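Local coordinates for protein (R)-specific enoyl-CoA hydratase (Aeromonas punctata, PDB 1IQ6) that catalyses the hydration of trans-2-enoyl-CoA of four to six carbons to the corresponding (3R)-3-hydroxyacyl-CoA, supplying precursors for polyhydroxyalkanoate biosynthesis, at residues K16-A27 and V53-L61; L6-L14 and L61-P71. All coordinates share one frame; numbering follows the deposited sequence.

Overall arrangement
Both contacts pack helix 55-68, the central helix of a hot dog fold, against what precedes it in sequence. Contact 1 sets the first half of the helix against the end of strand 11-17 and helix 20-30; contact 2 sets the second half and the turn beyond it against the start of that strand and its lead-in. Their centres are 20 Å apart, on opposite sides of the centre of the chain, and Leu61 belongs to both. Contact 1 lies at the probable substrate site: it holds Gly55, and the side chains of His54 and His37 are about 3 Å apart. In contact 2 the nearest side-chain atom of Leu61 is about 10 Å from Gly55 CA. Both touch the second subunit.

Contact 1 of 2, residues K16-A27 and V53-L61; sequences KRFGAAEVAAFA and VHGMLLASL
Leu57 wedges between two phenyl rings, Phe18 and Phe26, meeting each over a face. Its CG stands 3.9 Å from the Phe18 ring centroid and its CB 3.8 Å from the Phe26 centroid; both are CH-pi contacts over the centre of the ring. With CG anti to the backbone N (chi1 174°), the Leu57 branches fork into the gap, CD1 reaching both rings. The Phe26 ring in turn presents an edge to the face of His54 in a T-shaped pair: the planes stand at 69°, and Phe26 CD2 lies 3.4 Å from His54 CG, offset toward the imidazole rim. Val23 CG1 closes on the imidazole edge in its plane, 3.5 Å from His54 CE1. At the far end of the Phe18 ring, CZ meets Leu61 CD2 at 3.7 Å.

Outside this shell, His54 is held by its NE2, hydrogen-bonded to Asp32 O, and by stacking on His37, while ND1 is buried with no polar partner in the model. Asp32, His37 and Gly55 probably bind substrate. Gly19, N-cap of helix 20-30, donates its N-H to the anti side of Glu22 OE2.

This apolar core, without a hydrogen bond between segments, joins the central hot dog helix to helix 20-30: helix 20-27 and helix 55-61 cross at 100°, their axes 10.5 Å apart. Leu58 and Leu61 continue onto Val94 of strand 93-103, Met56 faces strand 76-84, and Phe18 packs on Leu29 of the second subunit.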
ATOM      1  N   LYS B  16       0.560 -11.892 -11.005  1.00 13.65           N
ATOM      2  CA  LYS B  16       1.389 -12.471  -9.966  1.00 14.09           C
ATOM      3  C   LYS B  16       0.576 -13.303  -8.996  1.00 13.59           C
ATOM      4  O   LYS B  16      -0.601 -13.041  -8.781  1.00 13.47           O
ATOM      5  CB  LYS B  16       2.110 -11.363  -9.200  1.00 15.44           C
ATOM      6  CG  LYS B  16       3.064 -11.888  -8.155  1.00 16.30           C
ATOM      7  CD  LYS B  16       3.970 -10.798  -7.627  1.00 14.49           C
ATOM      8  CE  LYS B  16       4.993 -11.393  -6.679  1.00 13.80           C
ATOM      9  NZ  LYS B  16       6.029 -10.408  -6.281  1.00 13.64           N
ATOM     10  N   ARG B  17       1.221 -14.310  -8.415  1.00 15.25           N
ATOM     11  CA  ARG B  17       0.583 -15.175  -7.436  1.00 15.56           C
ATOM     12  C   ARG B  17       1.231 -14.935  -6.080  1.00 15.87           C
ATOM     13  O   ARG B  17       2.444 -15.089  -5.930  1.00 19.38           O
ATOM     14  CB  ARG B  17       0.763 -16.650  -7.811  1.00 17.33           C
ATOM     15  CG  ARG B  17      -0.123 -17.143  -8.932  1.00 20.28           C
ATOM     16  CD  ARG B  17       0.160 -18.617  -9.235  1.00 23.61           C
ATOM     17  NE  ARG B  17      -0.641 -19.100 -10.357  1.00 26.38           N
ATOM     18  CZ  ARG B  17      -1.911 -19.478 -10.268  1.00 26.82           C
ATOM     19  NH1 ARG B  17      -2.555 -19.892 -11.350  1.00 28.15           N
ATOM     20  NH2 ARG B  17      -2.535 -19.465  -9.097  1.00 27.66           N
ATOM     21  N   PHE B  18       0.433 -14.540  -5.097  1.00 15.10           N
ATOM     22  CA  PHE B  18       0.964 -14.334  -3.759  1.00 14.84           C
ATOM     23  C   PHE B  18       0.597 -15.572  -2.962  1.00 15.33           C
ATOM     24  O   PHE B  18      -0.570 -15.775  -2.623  1.00 16.74           O
ATOM     25  CB  PHE B  18       0.354 -13.098  -3.097  1.00 14.69           C
ATOM     26  CG  PHE B  18       0.825 -11.798  -3.684  1.00 13.00           C
ATOM     27  CD1 PHE B  18      -0.073 -10.945  -4.316  1.00 13.36           C
ATOM     28  CD2 PHE B  18       2.159 -11.413  -3.586  1.00 12.81           C
ATOM     29  CE1 PHE B  18       0.350  -9.723  -4.841  1.00 14.01           C
ATOM     30  CE2 PHE B  18       2.590 -10.194  -4.108  1.00 14.08           C
ATOM     31  CZ  PHE B  18       1.679  -9.348  -4.736  1.00 14.37           C
ATOM     32  N   GLY B  19       1.599 -16.403  -2.694  1.00 14.15           N
ATOM     33  CA  GLY B  19       1.379 -17.620  -1.937  1.00 15.17           C
ATOM     34  C   GLY B  19       1.710 -17.400  -0.477  1.00 14.84           C
ATOM     35  O   GLY B  19       2.004 -16.279  -0.061  1.00 14.73           O
ATOM     36  N   ALA B  20       1.684 -18.477   0.300  1.00 15.92           N
ATOM     37  CA  ALA B  20       1.966 -18.402   1.729  1.00 15.33           C
ATOM     38  C   ALA B  20       3.269 -17.692   2.092  1.00 14.88           C
ATOM     39  O   ALA B  20       3.307 -16.905   3.040  1.00 14.32           O
ATOM     40  CB  ALA B  20       1.966 -19.810   2.323  1.00 17.45           C
ATOM     41  N   ALA B  21       4.336 -17.969   1.352  1.00 15.38           N
ATOM     42  CA  ALA B  21       5.622 -17.350   1.641  1.00 14.71           C
ATOM     43  C   ALA B  21       5.583 -15.839   1.453  1.00 14.73           C
ATOM     44  O   ALA B  21       6.132 -15.089   2.260  1.00 15.77           O
ATOM     45  CB  ALA B  21       6.711 -17.963   0.759  1.00 16.41           C
ATOM     46  N   GLU B  22       4.936 -15.391   0.383  1.00 13.62           N
ATOM     47  CA  GLU B  22       4.857 -13.961   0.117  1.00 13.46           C
ATOM     48  C   GLU B  22       3.986 -13.259   1.153  1.00 12.98           C
ATOM     49  O   GLU B  22       4.336 -12.183   1.642  1.00 13.02           O
ATOM     50  CB  GLU B  22       4.315 -13.712  -1.295  1.00 14.69           C
ATOM     51  CG  GLU B  22       5.290 -14.117  -2.395  1.00 16.53           C
ATOM     52  CD  GLU B  22       5.362 -15.617  -2.602  1.00 19.20           C
ATOM     53  OE1 GLU B  22       6.446 -16.117  -2.975  1.00 22.84           O
ATOM     54  OE2 GLU B  22       4.333 -16.296  -2.407  1.00 18.63           O
ATOM     55  N   VAL B  23       2.856 -13.867   1.490  1.00 13.44           N
ATOM     56  CA  VAL B  23       1.966 -13.283   2.483  1.00 12.76           C
ATOM     57  C   VAL B  23       2.675 -13.209   3.837  1.00 14.22           C
ATOM     58  O   VAL B  23       2.528 -12.230   4.570  1.00 14.30           O
ATOM     59  CB  VAL B  23       0.661 -14.096   2.597  1.00 13.60           C
ATOM     60  CG1 VAL B  23      -0.199 -13.553   3.735  1.00 13.78           C
ATOM     61  CG2 VAL B  23      -0.107 -14.020   1.279  1.00 14.67           C
ATOM     62  N   ALA B  24       3.459 -14.235   4.160  1.00 14.84           N
ATOM     63  CA  ALA B  24       4.196 -14.242   5.420  1.00 16.02           C
ATOM     64  C   ALA B  24       5.239 -13.124   5.435  1.00 14.48           C
ATOM     65  O   ALA B  24       5.425 -12.451   6.452  1.00 16.51           O
ATOM     66  CB  ALA B  24       4.874 -15.594   5.625  1.00 16.05           C
ATOM     67  N   ALA B  25       5.920 -12.925   4.310  1.00 13.33           N
ATOM     68  CA  ALA B  25       6.928 -11.877   4.215  1.00 14.31           C
ATOM     69  C   ALA B  25       6.273 -10.503   4.359  1.00 12.82           C
ATOM     70  O   ALA B  25       6.832  -9.603   4.986  1.00 14.60           O
ATOM     71  CB  ALA B  25       7.665 -11.973   2.881  1.00 14.48           C
ATOM     72  N   PHE B  26       5.085 -10.340   3.784  1.00 13.44           N
ATOM     73  CA  PHE B  26       4.403  -9.057   3.887  1.00 12.99           C
ATOM     74  C   PHE B  26       3.934  -8.824   5.317  1.00 12.64           C
ATOM     75  O   PHE B  26       3.976  -7.702   5.812  1.00 13.20           O
ATOM     76  CB  PHE B  26       3.196  -8.977   2.950  1.00 12.08           C
ATOM     77  CG  PHE B  26       2.538  -7.623   2.952  1.00 12.21           C
ATOM     78  CD1 PHE B  26       3.137  -6.546   2.306  1.00 12.32           C
ATOM     79  CD2 PHE B  26       1.346  -7.412   3.642  1.00 12.65           C
ATOM     80  CE1 PHE B  26       2.559  -5.277   2.348  1.00 13.84           C
ATOM     81  CE2 PHE B  26       0.760  -6.150   3.691  1.00 12.85           C
ATOM     82  CZ  PHE B  26       1.370  -5.081   3.042  1.00 12.69           C
ATOM     83  N   ALA B  27       3.483  -9.888   5.974  1.00 12.93           N
ATOM     84  CA  ALA B  27       3.030  -9.783   7.354  1.00 13.44           C
ATOM     85  C   ALA B  27       4.188  -9.275   8.216  1.00 13.96           C
ATOM     86  O   ALA B  27       4.011  -8.382   9.041  1.00 14.08           O
ATOM     87  CB  ALA B  27       2.552 -11.141   7.855  1.00 14.46           C
ATOM     88  N   VAL B  53      -5.188 -12.805   0.905  1.00 13.12           N
ATOM     89  CA  VAL B  53      -4.000 -11.967   0.775  1.00 12.03           C
ATOM     90  C   VAL B  53      -4.287 -10.550   1.285  1.00 12.03           C
ATOM     91  O   VAL B  53      -5.372 -10.022   1.050  1.00 14.50           O
ATOM     92  CB  VAL B  53      -3.569 -11.881  -0.711  1.00 11.67           C
ATOM     93  CG1 VAL B  53      -2.369 -10.966  -0.865  1.00 13.15           C
ATOM     94  CG2 VAL B  53      -3.256 -13.275  -1.238  1.00 13.23           C
ATOM     95  N   HIS B  54      -3.327  -9.942   1.981  1.00 12.09           N
ATOM     96  CA  HIS B  54      -3.504  -8.578   2.490  1.00 10.87           C
ATOM     97  C   HIS B  54      -3.848  -7.642   1.341  1.00 10.77           C
ATOM     98  O   HIS B  54      -3.170  -7.641   0.317  1.00 11.45           O
ATOM     99  CB  HIS B  54      -2.217  -8.028   3.101  1.00 10.99           C
ATOM    100  CG  HIS B  54      -1.699  -8.802   4.266  1.00 12.94           C
ATOM    101  ND1 HIS B  54      -1.180 -10.072   4.147  1.00 13.46           N
ATOM    102  CD2 HIS B  54      -1.543  -8.450   5.564  1.00 13.15           C
ATOM    103  CE1 HIS B  54      -0.720 -10.468   5.322  1.00 14.16           C
ATOM    104  NE2 HIS B  54      -0.928  -9.501   6.198  1.00 14.53           N
ATOM    105  N   GLY B  55      -4.878  -6.824   1.525  1.00 11.14           N
ATOM    106  CA  GLY B  55      -5.240  -5.886   0.478  1.00 11.17           C
ATOM    107  C   GLY B  55      -4.077  -4.954   0.175  1.00 10.28           C
ATOM    108  O   GLY B  55      -3.849  -4.578  -0.977  1.00 11.04           O
ATOM    109  N   MET B  56      -3.320  -4.576   1.203  1.00 10.77           N
ATOM    110  CA  MET B  56      -2.196  -3.677   0.982  1.00 10.51           C
ATOM    111  C   MET B  56      -1.022  -4.344   0.257  1.00 10.90           C
ATOM    112  O   MET B  56      -0.140  -3.660  -0.266  1.00 12.42           O
ATOM    113  CB  MET B  56      -1.748  -3.038   2.300  1.00 12.47           C
ATOM    114  CG  MET B  56      -2.702  -1.943   2.809  1.00 13.13           C
ATOM    115  SD  MET B  56      -2.914  -0.510   1.689  1.00 14.44           S
ATOM    116  CE  MET B  56      -1.474   0.452   2.154  1.00 18.02           C
ATOM    117  N   LEU B  57      -0.998  -5.675   0.233  1.00 10.82           N
ATOM    118  CA  LEU B  57       0.045  -6.380  -0.506  1.00 11.34           C
ATOM    119  C   LEU B  57      -0.396  -6.336  -1.977  1.00 11.50           C
ATOM    120  O   LEU B  57       0.413  -6.070  -2.868  1.00 12.27           O
ATOM    121  CB  LEU B  57       0.189  -7.834  -0.021  1.00 11.33           C
ATOM    122  CG  LEU B  57       1.152  -8.729  -0.823  1.00 10.54           C
ATOM    123  CD1 LEU B  57       2.498  -8.044  -0.999  1.00 11.40           C
ATOM    124  CD2 LEU B  57       1.319 -10.069  -0.104  1.00 12.13           C
ATOM    125  N   LEU B  58      -1.683  -6.581  -2.222  1.00 11.14           N
ATOM    126  CA  LEU B  58      -2.208  -6.525  -3.586  1.00  9.80           C
ATOM    127  C   LEU B  58      -1.942  -5.133  -4.166  1.00 10.76           C
ATOM    128  O   LEU B  58      -1.455  -4.997  -5.288  1.00 12.60           O
ATOM    129  CB  LEU B  58      -3.719  -6.786  -3.598  1.00 10.48           C
ATOM    130  CG  LEU B  58      -4.247  -8.128  -3.087  1.00 10.19           C
ATOM    131  CD1 LEU B  58      -5.774  -8.132  -3.089  1.00 12.32           C
ATOM    132  CD2 LEU B  58      -3.705  -9.238  -3.967  1.00 10.89           C
ATOM    133  N   ALA B  59      -2.245  -4.102  -3.380  1.00 11.71           N
ATOM    134  CA  ALA B  59      -2.068  -2.722  -3.822  1.00 12.36           C
ATOM    135  C   ALA B  59      -0.620  -2.352  -4.108  1.00 13.45           C
ATOM    136  O   ALA B  59      -0.351  -1.447  -4.897  1.00 11.75           O
ATOM    137  CB  ALA B  59      -2.652  -1.768  -2.788  1.00 11.21           C
ATOM    138  N   SER B  60       0.314  -3.049  -3.471  1.00 12.17           N
ATOM    139  CA  SER B  60       1.729  -2.765  -3.680  1.00 12.77           C
ATOM    140  C   SER B  60       2.183  -3.034  -5.115  1.00 13.40           C
ATOM    141  O   SER B  60       3.193  -2.488  -5.561  1.00 12.90           O
ATOM    142  CB  SER B  60       2.576  -3.573  -2.694  1.00 15.69           C
ATOM    143  OG  SER B  60       2.335  -3.137  -1.363  1.00 17.71           O
ATOM    144  N   LEU B  61       1.438  -3.864  -5.843  1.00 12.97           N
ATOM    145  CA  LEU B  61       1.791  -4.163  -7.227  1.00 13.59           C
ATOM    146  C   LEU B  61       1.715  -2.918  -8.103  1.00 14.45           C
ATOM    147  O   LEU B  61       2.378  -2.839  -9.136  1.00 15.41           O
ATOM    148  CB  LEU B  61       0.878  -5.251  -7.798  1.00 14.00           C
ATOM    149  CG  LEU B  61       1.129  -6.657  -7.244  1.00 14.82           C
ATOM    150  CD1 LEU B  61       0.145  -7.634  -7.858  1.00 14.61           C
ATOM    151  CD2 LEU B  61       2.566  -7.087  -7.548  1.00 15.54           C
TER

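Contact 2 of 2, residues L6-L14 and L61-P71; sequences LEVGQKARL and LFSGLLGQQLP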
ATOM      1  N   LEU B   6       4.473  10.212 -22.845  1.00 24.40           N
ATOM      2  CA  LEU B   6       3.395   9.601 -22.086  1.00 23.75           C
ATOM      3  C   LEU B   6       2.099  10.155 -22.666  1.00 22.50           C
ATOM      4  O   LEU B   6       2.015  11.345 -22.979  1.00 22.40           O
ATOM      5  CB  LEU B   6       3.519   9.975 -20.608  1.00 25.10           C
ATOM      6  CG  LEU B   6       2.592   9.253 -19.632  1.00 26.90           C
ATOM      7  CD1 LEU B   6       2.870   7.763 -19.676  1.00 26.04           C
ATOM      8  CD2 LEU B   6       2.810   9.788 -18.225  1.00 28.83           C
ATOM      9  N   GLU B   7       1.096   9.297 -22.821  1.00 20.52           N
ATOM     10  CA  GLU B   7      -0.179   9.722 -23.382  1.00 20.33           C
ATOM     11  C   GLU B   7      -1.373   9.107 -22.668  1.00 18.61           C
ATOM     12  O   GLU B   7      -1.319   7.973 -22.187  1.00 17.25           O
ATOM     13  CB  GLU B   7      -0.263   9.348 -24.866  1.00 22.57           C
ATOM     14  CG  GLU B   7       0.785   9.993 -25.753  1.00 27.62           C
ATOM     15  CD  GLU B   7       0.615   9.611 -27.213  1.00 32.33           C
ATOM     16  OE1 GLU B   7      -0.475   9.860 -27.770  1.00 35.09           O
ATOM     17  OE2 GLU B   7       1.569   9.061 -27.806  1.00 34.77           O
ATOM     18  N   VAL B   8      -2.455   9.872 -22.606  1.00 18.13           N
ATOM     19  CA  VAL B   8      -3.685   9.404 -21.991  1.00 17.55           C
ATOM     20  C   VAL B   8      -4.126   8.172 -22.768  1.00 17.58           C
ATOM     21  O   VAL B   8      -4.086   8.157 -24.000  1.00 18.16           O
ATOM     22  CB  VAL B   8      -4.787  10.486 -22.073  1.00 18.14           C
ATOM     23  CG1 VAL B   8      -6.129   9.905 -21.641  1.00 18.85           C
ATOM     24  CG2 VAL B   8      -4.410  11.665 -21.195  1.00 18.93           C
ATOM     25  N   GLY B   9      -4.530   7.131 -22.046  1.00 15.83           N
ATOM     26  CA  GLY B   9      -4.967   5.915 -22.699  1.00 15.88           C
ATOM     27  C   GLY B   9      -3.931   4.807 -22.697  1.00 14.83           C
ATOM     28  O   GLY B   9      -4.267   3.648 -22.934  1.00 16.98           O
ATOM     29  N   GLN B  10      -2.669   5.153 -22.452  1.00 15.10           N
ATOM     30  CA  GLN B  10      -1.621   4.139 -22.415  1.00 14.20           C
ATOM     31  C   GLN B  10      -1.861   3.274 -21.184  1.00 13.59           C
ATOM     32  O   GLN B  10      -2.321   3.763 -20.148  1.00 14.13           O
ATOM     33  CB  GLN B  10      -0.236   4.783 -22.358  1.00 14.01           C
ATOM     34  CG  GLN B  10       0.113   5.559 -23.626  1.00 16.89           C
ATOM     35  CD  GLN B  10       1.492   6.179 -23.577  1.00 17.82           C
ATOM     36  OE1 GLN B  10       1.986   6.531 -22.508  1.00 18.22           O
ATOM     37  NE2 GLN B  10       2.112   6.340 -24.744  1.00 21.71           N
ATOM     38  N   LYS B  11      -1.562   1.988 -21.304  1.00 15.02           N
ATOM     39  CA  LYS B  11      -1.786   1.067 -20.200  1.00 16.12           C
ATOM     40  C   LYS B  11      -0.684   0.034 -20.044  1.00 13.97           C
ATOM     41  O   LYS B  11       0.125  -0.181 -20.944  1.00 15.82           O
ATOM     42  CB  LYS B  11      -3.130   0.362 -20.383  1.00 18.58           C
ATOM     43  CG  LYS B  11      -3.283  -0.362 -21.704  1.00 22.06           C
ATOM     44  CD  LYS B  11      -4.685  -0.946 -21.848  1.00 24.62           C
ATOM     45  CE  LYS B  11      -4.883  -1.604 -23.206  1.00 27.58           C
ATOM     46  NZ  LYS B  11      -3.957  -2.747 -23.435  1.00 30.68           N
ATOM     47  N   ALA B  12      -0.661  -0.599 -18.879  1.00 14.87           N
ATOM     48  CA  ALA B  12       0.327  -1.620 -18.574  1.00 13.33           C
ATOM     49  C   ALA B  12      -0.282  -2.569 -17.564  1.00 12.67           C
ATOM     50  O   ALA B  12      -1.162  -2.190 -16.788  1.00 12.87           O
ATOM     51  CB  ALA B  12       1.586  -0.988 -17.997  1.00 13.20           C
ATOM     52  N   ARG B  13       0.189  -3.807 -17.565  1.00 13.48           N
ATOM     53  CA  ARG B  13      -0.330  -4.789 -16.634  1.00 12.65           C
ATOM     54  C   ARG B  13       0.703  -5.857 -16.324  1.00 13.74           C
ATOM     55  O   ARG B  13       1.715  -5.985 -17.010  1.00 14.65           O
ATOM     56  CB  ARG B  13      -1.591  -5.457 -17.198  1.00 14.95           C
ATOM     57  CG  ARG B  13      -1.348  -6.293 -18.452  1.00 16.42           C
ATOM     58  CD  ARG B  13      -2.497  -7.263 -18.722  1.00 18.81           C
ATOM     59  NE  ARG B  13      -3.750  -6.595 -19.064  1.00 19.91           N
ATOM     60  CZ  ARG B  13      -4.872  -7.238 -19.371  1.00 21.32           C
ATOM     61  NH1 ARG B  13      -5.969  -6.555 -19.675  1.00 22.99           N
ATOM     62  NH2 ARG B  13      -4.901  -8.565 -19.371  1.00 22.65           N
ATOM     63  N   LEU B  14       0.447  -6.601 -15.256  1.00 12.93           N
ATOM     64  CA  LEU B  14       1.310  -7.702 -14.861  1.00 14.19           C
ATOM     65  C   LEU B  14       0.453  -8.644 -14.030  1.00 13.79           C
ATOM     66  O   LEU B  14      -0.594  -8.255 -13.513  1.00 14.34           O
ATOM     67  CB  LEU B  14       2.526  -7.213 -14.055  1.00 15.87           C
ATOM     68  CG  LEU B  14       2.379  -6.538 -12.686  1.00 16.51           C
ATOM     69  CD1 LEU B  14       1.935  -7.541 -11.628  1.00 17.27           C
ATOM     70  CD2 LEU B  14       3.725  -5.945 -12.293  1.00 18.06           C
ATOM     71  N   LEU B  61       1.438  -3.864  -5.843  1.00 12.97           N
ATOM     72  CA  LEU B  61       1.791  -4.163  -7.227  1.00 13.59           C
ATOM     73  C   LEU B  61       1.715  -2.918  -8.103  1.00 14.45           C
ATOM     74  O   LEU B  61       2.378  -2.839  -9.136  1.00 15.41           O
ATOM     75  CB  LEU B  61       0.878  -5.251  -7.798  1.00 14.00           C
ATOM     76  CG  LEU B  61       1.129  -6.657  -7.244  1.00 14.82           C
ATOM     77  CD1 LEU B  61       0.145  -7.634  -7.858  1.00 14.61           C
ATOM     78  CD2 LEU B  61       2.566  -7.087  -7.548  1.00 15.54           C
ATOM     79  N   PHE B  62       0.903  -1.943  -7.702  1.00 13.08           N
ATOM     80  CA  PHE B  62       0.800  -0.715  -8.489  1.00 13.51           C
ATOM     81  C   PHE B  62       2.155  -0.015  -8.504  1.00 14.59           C
ATOM     82  O   PHE B  62       2.560   0.544  -9.520  1.00 15.30           O
ATOM     83  CB  PHE B  62      -0.258   0.222  -7.898  1.00 11.28           C
ATOM     84  CG  PHE B  62      -1.663  -0.336  -7.928  1.00 11.41           C
ATOM     85  CD1 PHE B  62      -2.581   0.024  -6.944  1.00 11.25           C
ATOM     86  CD2 PHE B  62      -2.071  -1.212  -8.932  1.00 11.48           C
ATOM     87  CE1 PHE B  62      -3.883  -0.478  -6.950  1.00 11.60           C
ATOM     88  CE2 PHE B  62      -3.373  -1.725  -8.954  1.00 11.42           C
ATOM     89  CZ  PHE B  62      -4.284  -1.360  -7.963  1.00 12.22           C
ATOM     90  N   SER B  63       2.858  -0.061  -7.375  1.00 14.42           N
ATOM     91  CA  SER B  63       4.168   0.572  -7.267  1.00 15.77           C
ATOM     92  C   SER B  63       5.104  -0.032  -8.314  1.00 15.49           C
ATOM     93  O   SER B  63       5.880   0.679  -8.950  1.00 16.70           O
ATOM     94  CB  SER B  63       4.741   0.373  -5.859  1.00 17.01           C
ATOM     95  OG  SER B  63       5.745   1.335  -5.574  1.00 19.11           O
ATOM     96  N   GLY B  64       5.010  -1.347  -8.494  1.00 16.43           N
ATOM     97  CA  GLY B  64       5.841  -2.023  -9.472  1.00 16.49           C
ATOM     98  C   GLY B  64       5.540  -1.582 -10.896  1.00 16.30           C
ATOM     99  O   GLY B  64       6.451  -1.299 -11.671  1.00 17.76           O
ATOM    100  N   LEU B  65       4.263  -1.526 -11.250  1.00 16.36           N
ATOM    101  CA  LEU B  65       3.886  -1.107 -12.595  1.00 15.75           C
ATOM    102  C   LEU B  65       4.224   0.358 -12.848  1.00 16.37           C
ATOM    103  O   LEU B  65       4.765   0.710 -13.900  1.00 16.59           O
ATOM    104  CB  LEU B  65       2.390  -1.327 -12.824  1.00 16.99           C
ATOM    105  CG  LEU B  65       1.978  -2.766 -13.129  1.00 17.29           C
ATOM    106  CD1 LEU B  65       0.459  -2.864 -13.204  1.00 18.81           C
ATOM    107  CD2 LEU B  65       2.614  -3.201 -14.444  1.00 17.07           C
ATOM    108  N   LEU B  66       3.910   1.210 -11.880  1.00 15.88           N
ATOM    109  CA  LEU B  66       4.167   2.637 -12.011  1.00 17.07           C
ATOM    110  C   LEU B  66       5.650   2.970 -12.118  1.00 19.31           C
ATOM    111  O   LEU B  66       6.045   3.820 -12.913  1.00 20.09           O
ATOM    112  CB  LEU B  66       3.558   3.387 -10.821  1.00 15.51           C
ATOM    113  CG  LEU B  66       2.030   3.359 -10.692  1.00 15.05           C
ATOM    114  CD1 LEU B  66       1.621   3.887  -9.318  1.00 14.38           C
ATOM    115  CD2 LEU B  66       1.398   4.189 -11.808  1.00 15.26           C
ATOM    116  N   GLY B  67       6.474   2.289 -11.328  1.00 19.72           N
ATOM    117  CA  GLY B  67       7.899   2.569 -11.350  1.00 23.12           C
ATOM    118  C   GLY B  67       8.717   1.823 -12.386  1.00 24.22           C
ATOM    119  O   GLY B  67       9.791   2.285 -12.778  1.00 25.08           O
ATOM    120  N   GLN B  68       8.220   0.682 -12.846  1.00 23.62           N
ATOM    121  CA  GLN B  68       8.961  -0.110 -13.817  1.00 25.57           C
ATOM    122  C   GLN B  68       8.489   0.027 -15.261  1.00 25.62           C
ATOM    123  O   GLN B  68       9.292  -0.087 -16.188  1.00 27.31           O
ATOM    124  CB  GLN B  68       8.926  -1.588 -13.415  1.00 28.27           C
ATOM    125  CG  GLN B  68       9.547  -1.876 -12.057  1.00 31.28           C
ATOM    126  CD  GLN B  68      11.046  -1.637 -12.030  1.00 33.38           C
ATOM    127  OE1 GLN B  68      11.674  -1.687 -10.973  1.00 35.65           O
ATOM    128  NE2 GLN B  68      11.629  -1.384 -13.196  1.00 36.18           N
ATOM    129  N   GLN B  69       7.201   0.289 -15.460  1.00 23.20           N
ATOM    130  CA  GLN B  69       6.675   0.384 -16.815  1.00 21.93           C
ATOM    131  C   GLN B  69       5.957   1.665 -17.225  1.00 21.29           C
ATOM    132  O   GLN B  69       6.303   2.275 -18.237  1.00 20.83           O
ATOM    133  CB  GLN B  69       5.741  -0.801 -17.082  1.00 22.49           C
ATOM    134  CG  GLN B  69       6.448  -2.146 -17.144  1.00 23.88           C
ATOM    135  CD  GLN B  69       5.492  -3.293 -17.400  1.00 24.60           C
ATOM    136  OE1 GLN B  69       4.671  -3.242 -18.319  1.00 25.21           O
ATOM    137  NE2 GLN B  69       5.596  -4.341 -16.591  1.00 25.71           N
ATOM    138  N   LEU B  70       4.961   2.075 -16.448  1.00 18.54           N
ATOM    139  CA  LEU B  70       4.181   3.253 -16.810  1.00 18.12           C
ATOM    140  C   LEU B  70       3.720   4.049 -15.591  1.00 17.17           C
ATOM    141  O   LEU B  70       2.923   3.552 -14.796  1.00 15.12           O
ATOM    142  CB  LEU B  70       2.963   2.790 -17.609  1.00 17.69           C
ATOM    143  CG  LEU B  70       2.034   3.831 -18.227  1.00 15.67           C
ATOM    144  CD1 LEU B  70       2.739   4.507 -19.398  1.00 17.96           C
ATOM    145  CD2 LEU B  70       0.759   3.151 -18.705  1.00 16.42           C
ATOM    146  N   PRO B  71       4.176   5.310 -15.452  1.00 17.72           N
ATOM    147  CA  PRO B  71       5.082   6.063 -16.330  1.00 19.23           C
ATOM    148  C   PRO B  71       6.473   5.448 -16.457  1.00 21.29           C
ATOM    149  O   PRO B  71       7.167   5.667 -17.452  1.00 23.24           O
ATOM    150  CB  PRO B  71       5.122   7.446 -15.681  1.00 19.09           C
ATOM    151  CG  PRO B  71       3.789   7.540 -14.998  1.00 18.75           C
ATOM    152  CD  PRO B  71       3.678   6.177 -14.372  1.00 17.81           C
TER
HETATM  153  O   HOH W   1       1.957  -4.316 -19.892  1.00 21.66           O
HETATM  154  O   HOH W   2       4.384  -6.923 -17.348  1.00 27.19           O
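Leu61 and Leu14 meet through their methyl groups, CD2 to CD1 at 4.2 Å, where the central helix of the hot dog fold runs beneath strand 11-17, outermost in this chain's sheet. Strand 11-14 and helix 61-68 pass with axes 8.8 Å apart at 132°, and no direct hydrogen bond links the segments.

One turn on, Leu65 is the main apolar partner of Leu14: CD2 and CG both lie 3.7 Å from Leu14 CD2, while CD1 reaches under the strand backbone near Ala12 O. Leu14 holds CG between its backbone N and carbonyl carbon (chi1 64°), which turns both methyls down onto the helix. Leu65 also touches Ala96 of strand 93-103, so it fills the angle between helix and sheet. At the helix end, Gln69 N and Leu70 N reach Leu65 O from opposite faces of its plane.

The Gln69 amide supplies the polar link, by way of water. One water takes the Arg13 N-H and returns a weak bond to Gln69 OE1; a second accepts from Gln69 NE2 and donates to Arg13 O at 2.8 Å.

Leu70 turns its side chain back under the start of the strand. Its CB packs on Ala12 CB at 4.0 Å, and its CD2 lies 3.5 Å from Gln10 O. Leu70 CD1 comes unusually close to Leu6 CD1, 3.3 Å, and Leu6 continues onto Val100 of strand 93-103. After a cis peptide bond, Pro71 CG touches Leu6 CD2 at 4.1 Å.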